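Local coordinates for protein angel homolog 2 (Homo sapiens, PDB 6RVZ) that probably hydrolyses 2',3'-cyclic phosphate ends of RNA and is thought to bind mRNA 3'-untranslated regions, at residues A[234-239]-A[361-366]; A[102-107]-A[191-196]; A[199-204]-A[272-277]. All coordinates share one frame; numbering follows the deposited sequence.

Contact 1 (A[234-239]-A[361-366]); sequences CGDFNS and ITVDYI. With KL2 (adenosine-2',3'-vanadate), chain B.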
loop_
_atom_site.group_PDB
_atom_site.type_symbol
_atom_site.label_atom_id
_atom_site.label_comp_id
_atom_site.label_asym_id
_atom_site.label_seq_id
_atom_site.Cartn_x
_atom_site.Cartn_y
_atom_site.Cartn_z
ATOM N N CYS A 234 4.741 0.436 -1.365
ATOM C CA CYS A 234 3.683 -0.554 -1.216
ATOM C C CYS A 234 2.474 0.063 -0.517
ATOM O O CYS A 234 2.572 1.143 0.059
ATOM C CB CYS A 234 4.150 -1.735 -0.372
ATOM S SG CYS A 234 5.574 -2.606 -1.069
ATOM N N GLY A 235 1.339 -0.645 -0.559
ATOM C CA GLY A 235 0.229 -0.319 0.318
ATOM C C GLY A 235 -1.143 -0.600 -0.288
ATOM O O GLY A 235 -1.270 -1.013 -1.441
ATOM N N ASP A 236 -2.152 -0.368 0.559
ATOM C CA ASP A 236 -3.556 -0.391 0.195
ATOM C C ASP A 236 -3.981 1.049 -0.091
ATOM O O ASP A 236 -4.133 1.849 0.830
ATOM C CB ASP A 236 -4.356 -1.042 1.326
ATOM C CG ASP A 236 -5.823 -1.276 1.019
ATOM O OD1 ASP A 236 -6.346 -0.620 0.090
ATOM O OD2 ASP A 236 -6.433 -2.113 1.719
ATOM N N PHE A 237 -4.158 1.373 -1.377
ATOM C CA PHE A 237 -4.445 2.733 -1.809
ATOM C C PHE A 237 -5.951 2.950 -1.975
ATOM O O PHE A 237 -6.378 4.062 -2.283
ATOM C CB PHE A 237 -3.671 3.034 -3.096
ATOM C CG PHE A 237 -2.180 3.154 -2.899
ATOM C CD1 PHE A 237 -1.389 2.022 -2.771
ATOM C CD2 PHE A 237 -1.571 4.397 -2.820
ATOM C CE1 PHE A 237 -0.020 2.131 -2.576
ATOM C CE2 PHE A 237 -0.202 4.504 -2.627
ATOM C CZ PHE A 237 0.572 3.372 -2.505
ATOM N N ASN A 238 -6.751 1.890 -1.771
ATOM C CA ASN A 238 -8.206 1.951 -1.853
ATOM C C ASN A 238 -8.633 2.619 -3.163
ATOM O O ASN A 238 -9.639 3.324 -3.212
ATOM C CB ASN A 238 -8.808 2.615 -0.607
ATOM C CG ASN A 238 -9.149 1.626 0.489
ATOM O OD1 ASN A 238 -9.734 0.577 0.224
ATOM N ND2 ASN A 238 -8.804 1.953 1.724
ATOM N N SER A 239 -7.862 2.356 -4.226
ATOM C CA SER A 239 -8.085 2.908 -5.553
ATOM C C SER A 239 -7.796 1.814 -6.578
ATOM O O SER A 239 -6.872 1.028 -6.383
ATOM C CB SER A 239 -7.220 4.127 -5.796
ATOM O OG SER A 239 -7.387 5.092 -4.767
ATOM N N ILE A 361 -11.955 -6.494 -6.102
ATOM C CA ILE A 361 -11.216 -5.467 -6.826
ATOM C C ILE A 361 -9.726 -5.557 -6.490
ATOM O O ILE A 361 -9.334 -6.252 -5.553
ATOM C CB ILE A 361 -11.774 -4.065 -6.494
ATOM C CG1 ILE A 361 -11.766 -3.797 -4.984
ATOM C CG2 ILE A 361 -13.159 -3.867 -7.096
ATOM C CD1 ILE A 361 -12.313 -2.444 -4.583
ATOM N N THR A 362 -8.905 -4.846 -7.282
ATOM C CA THR A 362 -7.520 -4.536 -6.952
ATOM C C THR A 362 -7.467 -3.159 -6.284
ATOM O O THR A 362 -7.902 -2.175 -6.877
ATOM C CB THR A 362 -6.625 -4.557 -8.205
ATOM O OG1 THR A 362 -6.430 -5.907 -8.630
ATOM C CG2 THR A 362 -5.271 -3.915 -7.983
ATOM N N VAL A 363 -6.963 -3.102 -5.040
ATOM C CA VAL A 363 -6.678 -1.844 -4.357
ATOM C C VAL A 363 -5.264 -1.858 -3.769
ATOM O O VAL A 363 -4.833 -0.852 -3.212
ATOM C CB VAL A 363 -7.722 -1.526 -3.263
ATOM C CG1 VAL A 363 -9.105 -1.289 -3.847
ATOM C CG2 VAL A 363 -7.775 -2.597 -2.181
ATOM N N ASP A 364 -4.549 -2.987 -3.899
ATOM C CA ASP A 364 -3.205 -3.150 -3.364
ATOM C C ASP A 364 -2.203 -3.086 -4.514
ATOM O O ASP A 364 -2.479 -3.586 -5.604
ATOM C CB ASP A 364 -3.069 -4.476 -2.608
ATOM C CG ASP A 364 -4.064 -4.644 -1.474
ATOM O OD1 ASP A 364 -3.827 -4.063 -0.392
ATOM O OD2 ASP A 364 -5.073 -5.347 -1.686
ATOM N N TYR A 365 -1.042 -2.465 -4.259
ATOM C CA TYR A 365 -0.017 -2.274 -5.274
ATOM C C TYR A 365 1.376 -2.386 -4.652
ATOM O O TYR A 365 1.568 -2.080 -3.476
ATOM C CB TYR A 365 -0.183 -0.915 -5.964
ATOM C CG TYR A 365 -1.544 -0.676 -6.565
ATOM C CD1 TYR A 365 -1.831 -1.043 -7.870
ATOM C CD2 TYR A 365 -2.558 -0.094 -5.818
ATOM C CE1 TYR A 365 -3.088 -0.835 -8.420
ATOM C CE2 TYR A 365 -3.819 0.119 -6.351
ATOM C CZ TYR A 365 -4.085 -0.251 -7.657
ATOM O OH TYR A 365 -5.322 -0.038 -8.187
ATOM N N ILE A 366 2.334 -2.857 -5.461
ATOM C CA ILE A 366 3.751 -2.629 -5.228
ATOM C C ILE A 366 4.267 -1.780 -6.388
ATOM O O ILE A 366 4.339 -2.258 -7.518
ATOM C CB ILE A 366 4.538 -3.949 -5.096
ATOM C CG1 ILE A 366 4.012 -4.824 -3.954
ATOM C CG2 ILE A 366 6.028 -3.665 -4.946
ATOM C CD1 ILE A 366 4.670 -6.189 -3.860
HETATM O O2V KL2 B . -11.526 -2.239 1.641
HETATM V V KL2 B . -10.033 -2.048 2.915
HETATM O "O2'" KL2 B . -11.278 -2.344 4.438
HETATM O O1V KL2 B . -8.703 -1.572 1.359
HETATM O O3V KL2 B . -8.922 -3.724 3.512
HETATM O "O3'" KL2 B . -9.757 -0.304 3.846
HETATM C "C3'" KL2 B . -10.694 -0.077 4.900
HETATM C "C2'" KL2 B . -11.808 -1.105 4.880
HETATM C "C4'" KL2 B . -10.128 -0.256 6.296
HETATM C "C5'" KL2 B . -9.395 0.997 6.769
HETATM O "O5'" KL2 B . -10.323 2.071 6.960
HETATM O "O4'" KL2 B . -11.263 -0.597 7.117
HETATM C "C1'" KL2 B . -12.306 -1.180 6.311
HETATM N N1 KL2 B . -17.225 -0.728 4.645
HETATM C C2 KL2 B . -16.282 -1.597 4.245
HETATM N N3 KL2 B . -15.049 -1.590 4.777
HETATM C C4 KL2 B . -14.728 -0.689 5.736
HETATM C C5 KL2 B . -15.686 0.221 6.159
HETATM C C6 KL2 B . -16.954 0.191 5.596
HETATM N N6 KL2 B . -17.906 1.069 5.992
HETATM N N7 KL2 B . -15.122 0.997 7.097
HETATM C C8 KL2 B . -13.855 0.568 7.246
HETATM N N9 KL2 B . -13.605 -0.450 6.423
#
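G235 and Y365 satisfy each other's backbones: G235 N donates to Y365 O at 3.3 Å and Y365 N to G235 O at 3.2 Å. F237 N extends this antiparallel pairing beyond the strand by donating to V363 O at 3.0 Å. The neighbouring pairs, C234 with I366 and D236 with D364, are non-hydrogen-bonded and set their side chains on one face. On the other face the hydroxyl of Y365 donates to S239 O at 2.6 Å; that oxygen lies in the ring plane, although the hydroxyl stands 27° off the carbonyl plane. D236, with CG anti to the backbone N (chi1 -173°), lies alongside V363. Its OD1 accepts from N238 N at 3.2 Å, an Asx turn, while its OD2 is bonded to N58 ND2. D364 OD1 sits 3.9 Å from D236 OD2, a crowding of negative charge probably offset by N58 and by T353 OG1 and H418 ND1, which both bond D364 OD2. N238 ND2 reaches KL2 O3' in a nearly straight bond of 3.2 Å (167°) and is also bonded to L196 O. The Asx turn of D236 thus leads directly into N238, and both side chains lie at the vanadate with the D364-bonded H418, consistent with the active centre of a DNase I-like phosphohydrolase.

Contact 2 (A[102-107]-A[191-196]); sequences CLQEVQ and VANTHL. With MG (magnesium ion), chain C; KL2 (adenosine-2',3'-vanadate), chain B.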
loop_
_atom_site.group_PDB
_atom_site.type_symbol
_atom_site.label_atom_id
_atom_site.label_comp_id
_atom_site.label_asym_id
_atom_site.label_seq_id
_atom_site.Cartn_x
_atom_site.Cartn_y
_atom_site.Cartn_z
ATOM N N CYS A 102 5.696 -5.261 3.873
ATOM C CA CYS A 102 4.856 -4.081 4.025
ATOM C C CYS A 102 3.427 -4.524 4.331
ATOM O O CYS A 102 2.719 -4.994 3.443
ATOM C CB CYS A 102 4.894 -3.212 2.772
ATOM S SG CYS A 102 6.482 -2.371 2.540
ATOM N N LEU A 103 3.016 -4.388 5.599
ATOM C CA LEU A 103 1.731 -4.884 6.064
ATOM C C LEU A 103 0.792 -3.716 6.368
ATOM O O LEU A 103 1.240 -2.655 6.801
ATOM C CB LEU A 103 1.950 -5.740 7.318
ATOM C CG LEU A 103 3.008 -6.838 7.206
ATOM C CD1 LEU A 103 3.236 -7.495 8.555
ATOM C CD2 LEU A 103 2.617 -7.881 6.171
ATOM N N GLN A 104 -0.513 -3.939 6.144
ATOM C CA GLN A 104 -1.565 -2.996 6.497
ATOM C C GLN A 104 -2.571 -3.695 7.413
ATOM O O GLN A 104 -2.621 -4.925 7.457
ATOM C CB GLN A 104 -2.247 -2.452 5.237
ATOM C CG GLN A 104 -1.278 -1.842 4.228
ATOM C CD GLN A 104 -0.706 -2.860 3.271
ATOM O OE1 GLN A 104 -1.390 -3.786 2.837
ATOM N NE2 GLN A 104 0.561 -2.693 2.927
ATOM N N GLU A 105 -3.363 -2.889 8.138
ATOM C CA GLU A 105 -4.341 -3.351 9.116
ATOM C C GLU A 105 -3.671 -4.236 10.169
ATOM O O GLU A 105 -4.189 -5.290 10.536
ATOM C CB GLU A 105 -5.508 -4.076 8.442
ATOM C CG GLU A 105 -6.359 -3.185 7.558
ATOM C CD GLU A 105 -7.707 -3.781 7.185
ATOM O OE1 GLU A 105 -8.251 -4.569 7.985
ATOM O OE2 GLU A 105 -8.210 -3.454 6.095
ATOM N N VAL A 106 -2.517 -3.773 10.661
ATOM C CA VAL A 106 -1.789 -4.430 11.733
ATOM C C VAL A 106 -2.312 -3.876 13.057
ATOM O O VAL A 106 -2.010 -2.738 13.413
ATOM C CB VAL A 106 -0.270 -4.214 11.572
ATOM C CG1 VAL A 106 0.520 -4.817 12.725
ATOM C CG2 VAL A 106 0.239 -4.747 10.242
ATOM N N GLN A 107 -3.107 -4.689 13.767
ATOM C CA GLN A 107 -3.764 -4.275 14.998
ATOM C C GLN A 107 -2.726 -4.184 16.119
ATOM O O GLN A 107 -1.912 -5.090 16.280
ATOM C CB GLN A 107 -4.885 -5.264 15.328
ATOM C CG GLN A 107 -5.943 -4.712 16.271
ATOM C CD GLN A 107 -7.161 -5.601 16.298
ATOM O OE1 GLN A 107 -7.901 -5.695 15.321
ATOM N NE2 GLN A 107 -7.376 -6.267 17.422
ATOM N N VAL A 191 11.858 2.480 1.248
ATOM C CA VAL A 191 10.659 1.651 1.252
ATOM C C VAL A 191 9.527 2.422 1.932
ATOM O O VAL A 191 9.668 2.832 3.081
ATOM C CB VAL A 191 10.904 0.298 1.948
ATOM C CG1 VAL A 191 9.641 -0.549 2.014
ATOM C CG2 VAL A 191 12.030 -0.481 1.284
ATOM N N ALA A 192 8.409 2.602 1.208
ATOM C CA ALA A 192 7.235 3.299 1.712
ATOM C C ALA A 192 6.045 2.342 1.763
ATOM O O ALA A 192 5.944 1.431 0.944
ATOM C CB ALA A 192 6.936 4.499 0.846
ATOM N N ASN A 193 5.153 2.570 2.738
ATOM C CA ASN A 193 3.954 1.772 2.950
ATOM C C ASN A 193 2.844 2.703 3.443
ATOM O O ASN A 193 3.113 3.637 4.196
ATOM C CB ASN A 193 4.232 0.618 3.923
ATOM C CG ASN A 193 3.038 -0.279 4.183
ATOM O OD1 ASN A 193 2.072 -0.278 3.426
ATOM N ND2 ASN A 193 3.101 -1.059 5.249
ATOM N N THR A 194 1.602 2.461 3.002
ATOM C CA THR A 194 0.459 3.239 3.460
ATOM C C THR A 194 -0.834 2.434 3.343
ATOM O O THR A 194 -0.874 1.381 2.711
ATOM C CB THR A 194 0.328 4.565 2.693
ATOM O OG1 THR A 194 -0.537 5.431 3.430
ATOM C CG2 THR A 194 -0.217 4.398 1.290
ATOM N N HIS A 195 -1.879 2.961 3.995
ATOM C CA HIS A 195 -3.258 2.543 3.819
ATOM C C HIS A 195 -4.114 3.808 3.729
ATOM O O HIS A 195 -4.385 4.443 4.746
ATOM C CB HIS A 195 -3.682 1.616 4.972
ATOM C CG HIS A 195 -4.995 0.937 4.770
ATOM N ND1 HIS A 195 -5.450 -0.053 5.620
ATOM C CD2 HIS A 195 -5.945 1.086 3.821
ATOM C CE1 HIS A 195 -6.626 -0.477 5.207
ATOM N NE2 HIS A 195 -6.952 0.205 4.102
ATOM N N LEU A 196 -4.509 4.184 2.503
ATOM C CA LEU A 196 -5.221 5.432 2.259
ATOM C C LEU A 196 -6.676 5.323 2.718
ATOM O O LEU A 196 -7.213 4.221 2.837
ATOM C CB LEU A 196 -5.151 5.781 0.767
ATOM C CG LEU A 196 -3.771 6.137 0.214
ATOM C CD1 LEU A 196 -3.894 6.768 -1.165
ATOM C CD2 LEU A 196 -3.018 7.067 1.152
HETATM MG MG MG C . -10.044 -4.059 5.150
HETATM O O2V KL2 B . -11.526 -2.239 1.641
HETATM V V KL2 B . -10.033 -2.048 2.915
HETATM O "O2'" KL2 B . -11.278 -2.344 4.438
HETATM O O1V KL2 B . -8.703 -1.572 1.359
HETATM O O3V KL2 B . -8.922 -3.724 3.512
HETATM O "O3'" KL2 B . -9.757 -0.304 3.846
HETATM C "C3'" KL2 B . -10.694 -0.077 4.900
HETATM C "C2'" KL2 B . -11.808 -1.105 4.880
HETATM C "C4'" KL2 B . -10.128 -0.256 6.296
HETATM C "C5'" KL2 B . -9.395 0.997 6.769
HETATM O "O5'" KL2 B . -10.323 2.071 6.960
HETATM O "O4'" KL2 B . -11.263 -0.597 7.117
HETATM C "C1'" KL2 B . -12.306 -1.180 6.311
HETATM N N1 KL2 B . -17.225 -0.728 4.645
HETATM C C2 KL2 B . -16.282 -1.597 4.245
HETATM N N3 KL2 B . -15.049 -1.590 4.777
HETATM C C4 KL2 B . -14.728 -0.689 5.736
HETATM C C5 KL2 B . -15.686 0.221 6.159
HETATM C C6 KL2 B . -16.954 0.191 5.596
HETATM N N6 KL2 B . -17.906 1.069 5.992
HETATM N N7 KL2 B . -15.122 0.997 7.097
HETATM C C8 KL2 B . -13.855 0.568 7.246
HETATM N N9 KL2 B . -13.605 -0.450 6.423
HETATM O O HOH W 1 -4.193 -0.100 8.216
HETATM O O HOH W 2 -10.776 -4.248 6.986
HETATM O O HOH W 3 -11.514 -5.230 4.231
HETATM O O HOH W 4 -8.829 -5.860 5.154
#
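C102 and N193 face each other with their CA atoms 6.0 Å apart, and the chains from 102 to 105 and from 191 to 195 run in the same sense, 18° apart, with no backbone-to-backbone bond between them. The amide of N193 makes both direct hydrogen bonds of the contact. Its CG lies anti to the backbone N, which sends the amide straight across to the other chain, where ND2 donates to L103 O at 2.9 Å from above the carbonyl plane. The oxygen of the same amide, N193 OD1, accepts from Q104 NE2 at 2.9 Å. Q104 is bent at chi2 (87°) to bring its nitrogen back to N193, and the two amide planes stand almost perpendicular, 84° apart. Weak second bonds, from N193 ND2 to A140 O and from Q104 NE2 to S56 OG, may add to this. Beside them C102 SG rests on V191 CG1 at 3.7 Å. This is the interface between the two stacked sheets of the endonuclease/exonuclease/phosphatase fold, and at its end the first chain turns through a G1 beta bulge at E105 and V106. There E105 lies along the edge of the H195 ring, with CG in the ring plane and the carboxylate nearly coplanar with it. E105 OE2 binds the magnesium ion at 2.1 Å; three waters and KL2 O2' and O3V complete six ligands. One of those waters also donates to E105 OE1, while S61 N bonds E105 OE1 and N58 ND2 bonds E105 OE2. A further water joins E105 N to H195 ND1, 2.9 Å from each. The other ring nitrogen, H195 NE2, donates to KL2 O3' at 2.9 Å.

Contact 3 (A[199-204]-A[272-277]); sequences NPRRGD and RGQRIL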
loop_
_atom_site.group_PDB
_atom_site.type_symbol
_atom_site.label_atom_id
_atom_site.label_comp_id
_atom_site.label_asym_id
_atom_site.label_seq_id
_atom_site.Cartn_x
_atom_site.Cartn_y
_atom_site.Cartn_z
ATOM N N ASN A 199 -13.167 5.754 2.556
ATOM C CA ASN A 199 -14.395 6.428 2.151
ATOM C C ASN A 199 -14.367 6.725 0.651
ATOM O O ASN A 199 -13.598 7.568 0.199
ATOM C CB ASN A 199 -14.637 7.705 2.962
ATOM C CG ASN A 199 -16.008 8.306 2.727
ATOM O OD1 ASN A 199 -16.238 8.968 1.719
ATOM N ND2 ASN A 199 -16.924 8.086 3.654
ATOM N N PRO A 200 -15.188 6.031 -0.172
ATOM C CA PRO A 200 -15.168 6.219 -1.626
ATOM C C PRO A 200 -15.378 7.643 -2.147
ATOM O O PRO A 200 -14.816 8.000 -3.182
ATOM C CB PRO A 200 -16.317 5.315 -2.109
ATOM C CG PRO A 200 -16.406 4.240 -1.050
ATOM C CD PRO A 200 -16.130 4.978 0.242
ATOM N N ARG A 201 -16.182 8.451 -1.439
ATOM C CA ARG A 201 -16.577 9.770 -1.920
ATOM C C ARG A 201 -15.412 10.760 -1.856
ATOM O O ARG A 201 -15.289 11.608 -2.734
ATOM C CB ARG A 201 -17.772 10.312 -1.123
ATOM C CG ARG A 201 -18.247 11.690 -1.569
ATOM C CD ARG A 201 -19.596 12.080 -0.997
ATOM N NE ARG A 201 -19.600 12.329 0.442
ATOM C CZ ARG A 201 -20.323 13.262 1.053
ATOM N NH1 ARG A 201 -21.049 14.116 0.351
ATOM N NH2 ARG A 201 -20.305 13.343 2.372
ATOM N N ARG A 202 -14.557 10.659 -0.826
ATOM C CA ARG A 202 -13.623 11.727 -0.495
ATOM C C ARG A 202 -12.281 11.528 -1.203
ATOM O O ARG A 202 -11.265 11.253 -0.567
ATOM C CB ARG A 202 -13.452 11.816 1.025
ATOM C CG ARG A 202 -14.735 12.130 1.784
ATOM C CD ARG A 202 -15.433 13.388 1.295
ATOM N NE ARG A 202 -14.555 14.549 1.346
ATOM C CZ ARG A 202 -14.359 15.302 2.423
ATOM N NH1 ARG A 202 -14.985 15.021 3.555
ATOM N NH2 ARG A 202 -13.538 16.337 2.363
ATOM N N GLY A 203 -12.286 11.719 -2.528
ATOM C CA GLY A 203 -11.085 11.634 -3.343
ATOM C C GLY A 203 -10.155 12.827 -3.136
ATOM O O GLY A 203 -8.967 12.744 -3.443
ATOM N N ASP A 204 -10.713 13.941 -2.645
ATOM C CA ASP A 204 -9.924 15.105 -2.269
ATOM C C ASP A 204 -8.955 14.727 -1.149
ATOM O O ASP A 204 -7.778 15.075 -1.214
ATOM C CB ASP A 204 -10.810 16.302 -1.897
ATOM C CG ASP A 204 -11.908 16.011 -0.886
ATOM O OD1 ASP A 204 -12.335 14.843 -0.794
ATOM O OD2 ASP A 204 -12.333 16.964 -0.200
ATOM N N ARG A 272 -23.451 10.691 -8.708
ATOM C CA ARG A 272 -24.425 11.768 -8.801
ATOM C C ARG A 272 -24.246 12.718 -7.616
ATOM O O ARG A 272 -23.897 12.285 -6.520
ATOM C CB ARG A 272 -25.854 11.215 -8.799
ATOM C CG ARG A 272 -26.216 10.370 -10.013
ATOM C CD ARG A 272 -27.675 9.953 -9.992
ATOM N NE ARG A 272 -28.025 9.209 -8.787
ATOM C CZ ARG A 272 -27.755 7.924 -8.583
ATOM N NH1 ARG A 272 -27.120 7.223 -9.506
ATOM N NH2 ARG A 272 -28.119 7.343 -7.453
ATOM N N GLY A 273 -24.475 14.015 -7.866
ATOM C CA GLY A 273 -24.535 15.039 -6.834
ATOM C C GLY A 273 -23.207 15.269 -6.114
ATOM O O GLY A 273 -23.197 15.794 -5.003
ATOM N N GLN A 274 -22.090 14.907 -6.759
ATOM C CA GLN A 274 -20.776 15.054 -6.151
ATOM C C GLN A 274 -20.143 16.369 -6.603
ATOM O O GLN A 274 -20.273 16.763 -7.759
ATOM C CB GLN A 274 -19.890 13.852 -6.483
ATOM C CG GLN A 274 -20.187 12.632 -5.621
ATOM C CD GLN A 274 -19.284 11.469 -5.946
ATOM O OE1 GLN A 274 -18.417 11.555 -6.813
ATOM N NE2 GLN A 274 -19.495 10.361 -5.256
ATOM N N ARG A 275 -19.449 17.043 -5.676
ATOM C CA ARG A 275 -18.771 18.290 -5.988
ATOM C C ARG A 275 -17.470 17.959 -6.714
ATOM O O ARG A 275 -16.954 16.848 -6.608
ATOM C CB ARG A 275 -18.571 19.157 -4.736
ATOM C CG ARG A 275 -17.588 18.621 -3.704
ATOM C CD ARG A 275 -17.582 19.472 -2.440
ATOM N NE ARG A 275 -16.953 18.724 -1.364
ATOM C CZ ARG A 275 -15.642 18.600 -1.190
ATOM N NH1 ARG A 275 -14.799 19.225 -1.996
ATOM N NH2 ARG A 275 -15.179 17.852 -0.202
ATOM N N ILE A 276 -16.996 18.941 -7.485
ATOM C CA ILE A 276 -15.818 18.828 -8.330
ATOM C C ILE A 276 -14.602 19.218 -7.489
ATOM O O ILE A 276 -14.734 19.971 -6.528
ATOM C CB ILE A 276 -16.021 19.709 -9.587
ATOM C CG1 ILE A 276 -16.787 18.964 -10.686
ATOM C CG2 ILE A 276 -14.710 20.268 -10.120
ATOM C CD1 ILE A 276 -18.029 18.244 -10.210
ATOM N N LEU A 277 -13.425 18.682 -7.837
ATOM C CA LEU A 277 -12.202 18.952 -7.095
ATOM C C LEU A 277 -11.863 20.442 -7.160
ATOM O O LEU A 277 -11.948 21.055 -8.224
ATOM C CB LEU A 277 -11.053 18.111 -7.665
ATOM C CG LEU A 277 -10.897 16.708 -7.080
ATOM C CD1 LEU A 277 -9.877 15.908 -7.875
ATOM C CD2 LEU A 277 -10.498 16.763 -5.613
HETATM O O HOH W 5 -12.034 19.572 -0.631
#
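D204 and R275 make the charged link between these two chains, R275 NH2 donating to D204 OD2 at 3.0 Å. The salt bridges form a small network, because R202 grips the same carboxylate side-on: R202 NE meets D204 OD1 at 3.1 Å, on the syn lone pair, and R202 NH2 meets D204 OD2 at 2.9 Å in an almost straight bond (174°). R202 curls round to D204 because its chain is folded at both chi2 and chi3. The two arginines come to D204 OD2 from opposite faces of the carboxylate, R275 well above its plane with the guanidinium turned 75° from it. Their like-charged nitrogens, R202 NH2 and R275 NH2, are thereby brought within 3.4 Å, a proximity that the shared negative charge probably offsets. Replacing D204 by an alanine would probably leave these two guanidinium groups near each other without their common counter-charge and free to swing apart. Water adds a further bridge, donating to D204 OD2 at 2.7 Å and accepting from R275 NH1. Van der Waals contacts are modest: L277 CD2 packs on D204 CB at 3.8 Å, and R201 CG lies 4.1 Å from Q274 NE2, whose polar partner is Q269 OE1. In the fold, R202 centres an inverse gamma turn and occupies the N-cap position of helix 203-221, so D204 stands in the first turn, where the helix dipole would tend to suit its negative charge. Residues 272-277 belong to the long loop between strands 253-255 and 329-331, tied by backbone bonds to I261 and L259, and the R275–D204 salt bridge joins this loop to the start of the helix.

In the fold
Contact 2 closes along the chain before contact 1 opens, and the two are centred 10 Å apart. They meet directly because strands 189-195 and 231-236 are neighbours in one sheet: contact 1 pairs that sheet internally, with strand 360-369, whereas contact 2 crosses from it to the other large sheet, at strand 100-107. Both touch the vanadate, so elements remote in sequence converge on one site. Contact 3 lies apart, about 19 Å between centres from contact 1 and 24 Å from contact 2. Helix 203-221, at whose N-terminal end it lies, connects strands 189-195 and 231-236. The segments of contact 3 alternate with those of contact 1 along the chain, and contact 3 joins a peripheral loop to the helix that links two strands of the active-site sheet.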